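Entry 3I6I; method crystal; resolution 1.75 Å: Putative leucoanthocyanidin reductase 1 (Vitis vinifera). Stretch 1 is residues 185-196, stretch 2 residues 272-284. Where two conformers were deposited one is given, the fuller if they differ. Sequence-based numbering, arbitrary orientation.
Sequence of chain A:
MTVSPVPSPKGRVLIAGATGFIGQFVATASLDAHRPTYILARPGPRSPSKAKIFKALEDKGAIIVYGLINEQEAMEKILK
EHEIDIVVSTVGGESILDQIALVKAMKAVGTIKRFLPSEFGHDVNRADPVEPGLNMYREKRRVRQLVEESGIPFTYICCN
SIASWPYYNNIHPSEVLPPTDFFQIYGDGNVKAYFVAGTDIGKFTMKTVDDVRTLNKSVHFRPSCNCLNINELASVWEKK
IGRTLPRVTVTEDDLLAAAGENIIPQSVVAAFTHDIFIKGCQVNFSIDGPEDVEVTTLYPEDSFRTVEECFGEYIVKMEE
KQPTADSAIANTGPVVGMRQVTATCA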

ATOM      1  N   ILE A 185      -1.079  13.345 -19.656  1.00  3.62           N
ATOM      2  CA  ILE A 185      -0.195  12.223 -19.968  1.00  3.30           C
ATOM      3  C   ILE A 185       1.221  12.631 -19.560  1.00  6.11           C
ATOM      4  O   ILE A 185       1.770  13.630 -20.094  1.00  5.49           O
ATOM      5  N   TYR A 186       1.812  11.865 -18.627  1.00  2.59           N
ATOM      6  CA  TYR A 186       3.187  12.122 -18.167  1.00  4.95           C
ATOM      7  C   TYR A 186       4.205  11.661 -19.183  1.00  5.18           C
ATOM      8  O   TYR A 186       4.215  10.484 -19.613  1.00  5.46           O
ATOM      9  N   GLY A 187       5.089  12.591 -19.540  1.00  6.62           N
ATOM     10  CA  GLY A 187       6.173  12.331 -20.490  1.00  8.24           C
ATOM     11  C   GLY A 187       5.643  11.818 -21.802  1.00 11.92           C
ATOM     12  O   GLY A 187       4.695  12.388 -22.369  1.00  9.53           O
ATOM     13  N   ASP A 188       6.207  10.703 -22.273  1.00  7.45           N
ATOM     14  CA  ASP A 188       5.804  10.039 -23.524  0.50  8.54           C
ATOM     15  C   ASP A 188       4.549   9.165 -23.399  1.00  7.31           C
ATOM     16  O   ASP A 188       3.986   8.709 -24.388  1.00  7.12           O
ATOM     17  N   GLY A 189       4.119   8.930 -22.165  1.00  3.36           N
ATOM     18  CA  GLY A 189       2.965   8.122 -21.847  1.00  6.67           C
ATOM     19  C   GLY A 189       3.189   6.646 -22.187  1.00  6.24           C
ATOM     20  O   GLY A 189       2.232   5.913 -22.371  1.00  6.29           O
ATOM     21  N   ASN A 190       4.459   6.255 -22.264  1.00  2.62           N
ATOM     22  CA  ASN A 190       4.842   4.900 -22.722  0.50  4.36           C
ATOM     23  C   ASN A 190       5.677   4.163 -21.674  1.00  3.64           C
ATOM     24  O   ASN A 190       6.488   3.282 -22.015  1.00  6.82           O
ATOM     25  N   VAL A 191       5.491   4.540 -20.421  1.00  2.00           N
ATOM     26  CA  VAL A 191       6.175   3.909 -19.278  1.00  2.76           C
ATOM     27  C   VAL A 191       5.138   3.094 -18.503  1.00  3.93           C
ATOM     28  O   VAL A 191       4.107   3.601 -18.040  1.00  5.29           O
ATOM     29  N   LYS A 192       5.408   1.794 -18.401  1.00  3.32           N
ATOM     30  CA  LYS A 192       4.525   0.863 -17.719  1.00  4.21           C
ATOM     31  C   LYS A 192       4.466   0.978 -16.187  1.00  2.00           C
ATOM     32  O   LYS A 192       5.460   1.291 -15.550  1.00  5.26           O
ATOM     33  N   ALA A 193       3.281   0.746 -15.635  1.00  3.32           N
ATOM     34  CA  ALA A 193       3.081   0.620 -14.184  1.00  6.28           C
ATOM     35  C   ALA A 193       2.114  -0.530 -13.955  1.00  6.07           C
ATOM     36  O   ALA A 193       1.443  -0.965 -14.891  1.00  6.41           O
ATOM     37  N   TYR A 194       2.053  -1.055 -12.728  1.00  5.19           N
ATOM     38  CA  TYR A 194       1.079  -2.071 -12.361  1.00  4.92           C
ATOM     39  C   TYR A 194      -0.009  -1.473 -11.500  1.00  4.27           C
ATOM     40  O   TYR A 194       0.256  -0.826 -10.509  1.00  7.20           O
ATOM     41  N   PHE A 195      -1.247  -1.701 -11.895  1.00  5.53           N
ATOM     42  CA  PHE A 195      -2.431  -1.190 -11.177  1.00  7.02           C
ATOM     43  C   PHE A 195      -3.200  -2.336 -10.559  1.00 10.29           C
ATOM     44  O   PHE A 195      -3.469  -3.362 -11.199  1.00 11.67           O
ATOM     45  N   VAL A 196      -3.519  -2.175  -9.288  1.00  5.28           N
ATOM     46  CA  VAL A 196      -4.114  -3.247  -8.500  1.00  6.21           C
ATOM     47  C   VAL A 196      -5.334  -2.728  -7.772  1.00  5.14           C
ATOM     48  O   VAL A 196      -5.301  -1.661  -7.093  1.00  4.71           O
ATOM     49  N   PHE A 272       6.704  10.713  -6.540  1.00  6.10           N
ATOM     50  CA  PHE A 272       6.424   9.294  -6.881  1.00  7.03           C
ATOM     51  C   PHE A 272       5.860   9.124  -8.300  1.00  4.41           C
ATOM     52  O   PHE A 272       6.198   8.160  -8.973  1.00  5.65           O
ATOM     53  N   THR A 273       5.042  10.090  -8.755  1.00  5.37           N
ATOM     54  CA  THR A 273       4.578  10.129 -10.168  1.00  3.25           C
ATOM     55  C   THR A 273       5.759  10.141 -11.144  1.00  2.00           C
ATOM     56  O   THR A 273       5.773   9.429 -12.159  1.00  3.78           O
ATOM     57  N   HIS A 274       6.736  10.993 -10.886  1.00  2.00           N
ATOM     58  CA  HIS A 274       7.965  11.058 -11.671  1.00  2.16           C
ATOM     59  C   HIS A 274       8.702   9.716 -11.667  1.00  2.38           C
ATOM     60  O   HIS A 274       9.104   9.195 -12.719  1.00  3.68           O
ATOM     61  N   ASP A 275       8.868   9.134 -10.492  1.00  3.20           N
ATOM     62  CA  ASP A 275       9.584   7.876 -10.378  1.00  2.51           C
ATOM     63  C   ASP A 275       8.918   6.770 -11.215  1.00  4.04           C
ATOM     64  O   ASP A 275       9.617   5.998 -11.898  1.00  5.73           O
ATOM     65  N   ILE A 276       7.601   6.684 -11.117  1.00  3.52           N
ATOM     66  CA  ILE A 276       6.823   5.668 -11.824  1.00  2.86           C
ATOM     67  C   ILE A 276       6.796   5.912 -13.303  1.00  4.71           C
ATOM     68  O   ILE A 276       7.170   5.011 -14.068  1.00  4.21           O
ATOM     69  N   PHE A 277       6.338   7.104 -13.704  1.00  3.58           N
ATOM     70  CA  PHE A 277       5.946   7.351 -15.099  1.00  4.14           C
ATOM     71  C   PHE A 277       7.018   7.975 -15.975  1.00  4.15           C
ATOM     72  O   PHE A 277       6.894   7.965 -17.211  1.00  6.06           O
ATOM     73  N   ILE A 278       8.049   8.520 -15.357  1.00  4.32           N
ATOM     74  CA  ILE A 278       9.241   8.959 -16.082  1.00  4.00           C
ATOM     75  C   ILE A 278      10.359   7.922 -15.986  1.00  5.74           C
ATOM     76  O   ILE A 278      10.940   7.549 -16.998  1.00  5.32           O
ATOM     77  N   LYS A 279      10.666   7.443 -14.780  1.00  4.77           N
ATOM     78  CA  LYS A 279      11.850   6.619 -14.591  1.00  2.52           C
ATOM     79  C   LYS A 279      11.578   5.100 -14.599  1.00  4.22           C
ATOM     80  O   LYS A 279      12.513   4.343 -14.614  1.00  5.85           O
ATOM     81  N   GLY A 280      10.318   4.678 -14.605  1.00  4.08           N
ATOM     82  CA  GLY A 280       9.989   3.265 -14.732  1.00  4.41           C
ATOM     83  C   GLY A 280      10.283   2.464 -13.492  1.00  6.91           C
ATOM     84  O   GLY A 280      10.632   1.273 -13.607  1.00  4.05           O
ATOM     85  N   CYS A 281      10.141   3.084 -12.301  1.00  5.44           N
ATOM     86  CA  CYS A 281      10.591   2.427 -11.036  1.00  8.43           C
ATOM     87  C   CYS A 281       9.888   1.090 -10.694  1.00  9.78           C
ATOM     88  O   CYS A 281      10.440   0.264  -9.961  1.00  5.75           O
ATOM     89  N   GLN A 282       8.670   0.875 -11.179  1.00  5.12           N
ATOM     90  CA  GLN A 282       7.913  -0.347 -10.858  1.00  7.00           C
ATOM     91  C   GLN A 282       8.331  -1.528 -11.725  1.00  8.76           C
ATOM     92  O   GLN A 282       8.075  -2.694 -11.372  1.00  7.39           O
ATOM     93  N   VAL A 283       8.881  -1.240 -12.899  1.00  4.66           N
ATOM     94  CA  VAL A 283       9.123  -2.298 -13.894  1.00  3.95           C
ATOM     95  C   VAL A 283      10.590  -2.554 -14.253  1.00  8.66           C
ATOM     96  O   VAL A 283      10.866  -3.462 -15.022  1.00  8.98           O
ATOM     97  N   ASN A 284      11.526  -1.773 -13.725  1.00  4.92           N
ATOM     98  CA  ASN A 284      12.886  -1.786 -14.194  1.00  7.35           C
ATOM     99  C   ASN A 284      13.858  -2.727 -13.485  1.00  6.93           C
ATOM    100  O   ASN A 284      15.063  -2.556 -13.599  1.00  7.92           O
TER

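Stretch 1 runs from the end of one strand, through a turn and loop, into a second strand, and it packs against the last turns of a helix and the loop that follows. The contact is mainly apolar, with waters linking backbone groups of the two stretches.

Ile-185 lies out of reach, so the packing begins with Tyr-186. Its CA-to-CB bond points toward stretch 2, and chi1 is in the m well, with the ring reaching Thr-273. Thr-273, also m, sets its methyl over one face of that ring, CG2 lying 3.6 Å from the centroid and nearly on the ring normal, a clear CH-pi contact. Threonine suits this place because its methyl can meet the ring while OG1 is hydrogen-bonded elsewhere in the structure, as is the OH of Tyr-186. At its base the tyrosine meets Phe-277, CB to CB at 3.9 Å, and the two rings lie obliquely, their centroids 5.7 Å apart.

A type II' turn from Tyr-186 to Gly-189 follows, closed by the bond from Gly-189 N to Tyr-186 O (3.0 Å). Gly-187 has positive phi, which favours glycine, and the packing adds a second reason: an ideal CB would fall 2.8 Å from Ile-278 CD1, a clash. Without it, Gly-187 CA rests 3.8 Å from that CD1. Ile-278 (m, m) starts away from stretch 1, but its end comes nearer to make this contact. Gly-189 also has positive phi, and a CB there would strike CG2 of Ile-185. Between them, Asp-188 (p) accepts a hydrogen bond at OD1 from Asn-190 N (2.6 Å), bracing the turn, while Asn-190 itself points away.

Two waters lie beside the turn. Water 1 is 2.7 Å from both Tyr-186 O and Phe-277 O; water 2 accepts from Asp-188 N at 3.0 Å.

Val-191 (t) points in and spreads over the carbonyls of Ile-276 and Phe-277: CG1 lies 3.2 Å from Ile-276 O and 3.6 Å from Gly-280 CA, while CG2 lies 3.2 Å from Phe-277 O. A compact, branched side chain suits such close quarters. Lys-192 goes sideways and its end leads away to a partner elsewhere in the structure, leaving CB 3.9 Å from Val-283 CG1. Water 3 donates to Lys-192 O and Ile-276 O, both at 2.8 Å, and accepts from Gln-282 N at 3.1 Å, tying backbone groups of the two stretches together.

Ala-193 points inward where space is short, its CB 3.7 Å from Ile-276 CG2 and 3.8 Å from Phe-277 CE1. Gln-282 (m, t) reaches across toward the strand, bringing its amide end close to the backbone at Tyr-194. The Tyr-194 side chain (m) starts sideways, but its ring comes nearer, with CE1 3.7 Å from Val-283 CG1. Phe-195 (m) likewise brings its ring tip inward, CZ meeting Phe-277 CZ at 4.0 Å. Phe-277 (m) thus touches Tyr-186, Ala-193 and Phe-195, a span that a broad, flat aromatic ring can cover.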

ATOM      1  CB  ILE A 185      -0.233  11.896 -21.504  1.00  7.07           C
ATOM      2  CG1 ILE A 185      -1.669  11.616 -22.022  1.00  9.83           C
ATOM      3  CG2 ILE A 185       0.681  10.726 -21.866  1.00  2.51           C
ATOM      4  CD1 ILE A 185      -2.352  10.492 -21.297  1.00  9.57           C
ATOM      5  CB  TYR A 186       3.463  11.454 -16.790  1.00  3.53           C
ATOM      6  CG  TYR A 186       2.399  11.781 -15.814  1.00  4.34           C
ATOM      7  CD1 TYR A 186       2.196  13.089 -15.428  1.00  4.35           C
ATOM      8  CD2 TYR A 186       1.559  10.799 -15.305  1.00  6.42           C
ATOM      9  CE1 TYR A 186       1.190  13.428 -14.553  1.00  7.15           C
ATOM     10  CE2 TYR A 186       0.543  11.114 -14.417  1.00  8.17           C
ATOM     11  CZ  TYR A 186       0.356  12.444 -14.045  1.00 10.73           C
ATOM     12  OH  TYR A 186      -0.656  12.819 -13.170  1.00 13.62           O
ATOM     13  CB  ASP A 188       6.969   9.203 -24.086  0.50  8.96           C
ATOM     14  CG  ASP A 188       7.352   8.002 -23.205  0.50  8.63           C
ATOM     15  OD1 ASP A 188       6.682   7.691 -22.194  0.50  6.60           O
ATOM     16  OD2 ASP A 188       8.367   7.350 -23.527  0.50 12.10           O
ATOM     17  CB  ASN A 190       5.619   4.974 -24.038  0.50  5.87           C
ATOM     18  CG  ASN A 190       5.609   3.653 -24.804  0.50  5.40           C
ATOM     19  OD1 ASN A 190       4.631   2.890 -24.764  0.50 10.91           O
ATOM     20  ND2 ASN A 190       6.700   3.375 -25.511  0.50 10.00           N
ATOM     21  CB  VAL A 191       6.891   4.906 -18.396  1.00  4.86           C
ATOM     22  CG1 VAL A 191       7.556   4.177 -17.177  1.00  4.45           C
ATOM     23  CG2 VAL A 191       7.936   5.656 -19.185  1.00  3.17           C
ATOM     24  CB  LYS A 192       4.957  -0.571 -18.054  1.00  5.49           C
ATOM     25  CG  LYS A 192       4.769  -0.951 -19.535  1.00  7.67           C
ATOM     26  CD  LYS A 192       3.353  -1.225 -19.902  1.00  6.96           C
ATOM     27  CE  LYS A 192       3.214  -1.917 -21.262  1.00  8.52           C
ATOM     28  NZ  LYS A 192       1.798  -2.364 -21.535  1.00  7.64           N
ATOM     29  CB  ALA A 193       2.540   1.908 -13.607  1.00  7.55           C
ATOM     30  CB  TYR A 194       1.736  -3.233 -11.604  1.00  5.99           C
ATOM     31  CG  TYR A 194       2.686  -4.062 -12.431  1.00  2.00           C
ATOM     32  CD1 TYR A 194       4.051  -3.827 -12.399  1.00  5.56           C
ATOM     33  CD2 TYR A 194       2.213  -5.080 -13.248  1.00  5.06           C
ATOM     34  CE1 TYR A 194       4.925  -4.590 -13.170  1.00  7.25           C
ATOM     35  CE2 TYR A 194       3.071  -5.857 -13.979  1.00  7.92           C
ATOM     36  CZ  TYR A 194       4.419  -5.599 -13.949  1.00  4.67           C
ATOM     37  OH  TYR A 194       5.191  -6.398 -14.741  1.00  8.67           O
ATOM     38  CB  PHE A 195      -3.339  -0.399 -12.134  1.00 10.19           C
ATOM     39  CG  PHE A 195      -2.655   0.762 -12.766  1.00  4.43           C
ATOM     40  CD1 PHE A 195      -2.634   1.995 -12.149  1.00  8.32           C
ATOM     41  CD2 PHE A 195      -1.943   0.607 -13.958  1.00  5.84           C
ATOM     42  CE1 PHE A 195      -1.985   3.074 -12.720  1.00  9.85           C
ATOM     43  CE2 PHE A 195      -1.276   1.685 -14.537  1.00  4.89           C
ATOM     44  CZ  PHE A 195      -1.309   2.938 -13.914  1.00  6.62           C
ATOM     45  CB  VAL A 196      -3.097  -3.764  -7.475  1.00  7.76           C
ATOM     46  CG1 VAL A 196      -3.682  -4.969  -6.704  1.00  3.45           C
ATOM     47  CG2 VAL A 196      -1.777  -4.130  -8.157  1.00  8.85           C
ATOM     48  CB  PHE A 272       5.460   8.692  -5.888  1.00  6.69           C
ATOM     49  CG  PHE A 272       5.990   8.604  -4.474  1.00  6.36           C
ATOM     50  CD1 PHE A 272       7.339   8.412  -4.187  1.00 12.39           C
ATOM     51  CD2 PHE A 272       5.112   8.701  -3.425  1.00  7.85           C
ATOM     52  CE1 PHE A 272       7.770   8.326  -2.865  1.00 10.00           C
ATOM     53  CE2 PHE A 272       5.547   8.582  -2.117  1.00  9.66           C
ATOM     54  CZ  PHE A 272       6.880   8.404  -1.848  1.00 10.11           C
ATOM     55  CB  THR A 273       3.628  11.345 -10.413  1.00  6.96           C
ATOM     56  OG1 THR A 273       2.515  11.273  -9.498  1.00  8.20           O
ATOM     57  CG2 THR A 273       3.038  11.322 -11.848  1.00  4.04           C
ATOM     58  CB  HIS A 274       8.855  12.162 -11.129  1.00  2.34           C
ATOM     59  CG  HIS A 274      10.179  12.276 -11.798  1.00  4.29           C
ATOM     60  ND1 HIS A 274      11.326  11.738 -11.275  1.00  3.67           N
ATOM     61  CD2 HIS A 274      10.552  12.950 -12.910  1.00  2.00           C
ATOM     62  CE1 HIS A 274      12.342  12.016 -12.080  1.00  6.67           C
ATOM     63  NE2 HIS A 274      11.889  12.747 -13.087  1.00  4.14           N
ATOM     64  CB  ASP A 275       9.723   7.455  -8.910  1.00  3.30           C
ATOM     65  CG  ASP A 275      10.985   6.620  -8.635  1.00 10.65           C
ATOM     66  OD1 ASP A 275      11.952   6.514  -9.487  1.00  8.55           O
ATOM     67  OD2 ASP A 275      11.016   6.050  -7.516  1.00  8.53           O
ATOM     68  CB  ILE A 276       5.407   5.556 -11.306  1.00  3.45           C
ATOM     69  CG1 ILE A 276       5.339   5.226  -9.811  1.00  4.29           C
ATOM     70  CG2 ILE A 276       4.546   4.616 -12.195  1.00  6.30           C
ATOM     71  CD1 ILE A 276       3.950   5.531  -9.193  1.00  6.04           C
ATOM     72  CB  PHE A 277       4.644   8.117 -15.152  1.00  4.51           C
ATOM     73  CG  PHE A 277       3.487   7.340 -14.597  1.00  5.74           C
ATOM     74  CD1 PHE A 277       2.983   6.230 -15.272  1.00  7.49           C
ATOM     75  CD2 PHE A 277       2.947   7.640 -13.381  1.00  4.52           C
ATOM     76  CE1 PHE A 277       1.960   5.493 -14.742  1.00  8.60           C
ATOM     77  CE2 PHE A 277       1.925   6.889 -12.833  1.00  7.12           C
ATOM     78  CZ  PHE A 277       1.401   5.826 -13.533  1.00  9.85           C
ATOM     79  CB  ILE A 278       9.720  10.370 -15.646  1.00  4.90           C
ATOM     80  CG1 ILE A 278       8.609  11.409 -15.862  1.00  5.78           C
ATOM     81  CG2 ILE A 278      11.047  10.778 -16.318  1.00  2.85           C
ATOM     82  CD1 ILE A 278       8.023  11.577 -17.272  1.00  3.06           C
ATOM     83  CB  LYS A 279      12.586   7.017 -13.308  1.00  5.87           C
ATOM     84  CG  LYS A 279      12.980   8.497 -13.319  1.00  7.21           C
ATOM     85  CD  LYS A 279      14.174   8.806 -12.499  1.00 11.04           C
ATOM     86  CE  LYS A 279      13.813   8.731 -11.057  1.00 11.62           C
ATOM     87  NZ  LYS A 279      14.994   8.907 -10.166  1.00 13.49           N
ATOM     88  CB  CYS A 281      10.500   3.419  -9.854  1.00  5.61           C
ATOM     89  SG  CYS A 281       8.857   3.721  -9.272  1.00  7.54           S
ATOM     90  CB  GLN A 282       6.423  -0.144 -11.030  1.00  5.20           C
ATOM     91  CG  GLN A 282       5.859   0.944 -10.148  1.00  9.54           C
ATOM     92  CD  GLN A 282       4.330   1.023 -10.091  1.00  5.16           C
ATOM     93  OE1 GLN A 282       3.767   1.857  -9.335  1.00  8.68           O
ATOM     94  NE2 GLN A 282       3.666   0.203 -10.843  1.00  4.07           N
ATOM     95  CB  VAL A 283       8.363  -2.005 -15.189  1.00  4.85           C
ATOM     96  CG1 VAL A 283       6.839  -1.981 -14.923  1.00  4.71           C
ATOM     97  CG2 VAL A 283       8.850  -0.670 -15.798  1.00  6.65           C
ATOM     98  CB  ASN A 284      13.448  -0.364 -14.230  1.00 10.54           C
ATOM     99  CG  ASN A 284      13.648   0.206 -12.881  1.00 13.82           C
ATOM    100  OD1 ASN A 284      13.386  -0.456 -11.870  1.00 10.44           O
ATOM    101  ND2 ASN A 284      14.114   1.447 -12.829  1.00 26.21           N
TER
HETATM  102  O   HOH W   1       4.916   7.951 -19.019  1.00  7.94           O
HETATM  103  O   HOH W   2       7.818   9.159 -20.293  1.00  8.22           O
HETATM  104  O   HOH W   3       7.111   2.279 -13.475  1.00  4.92           O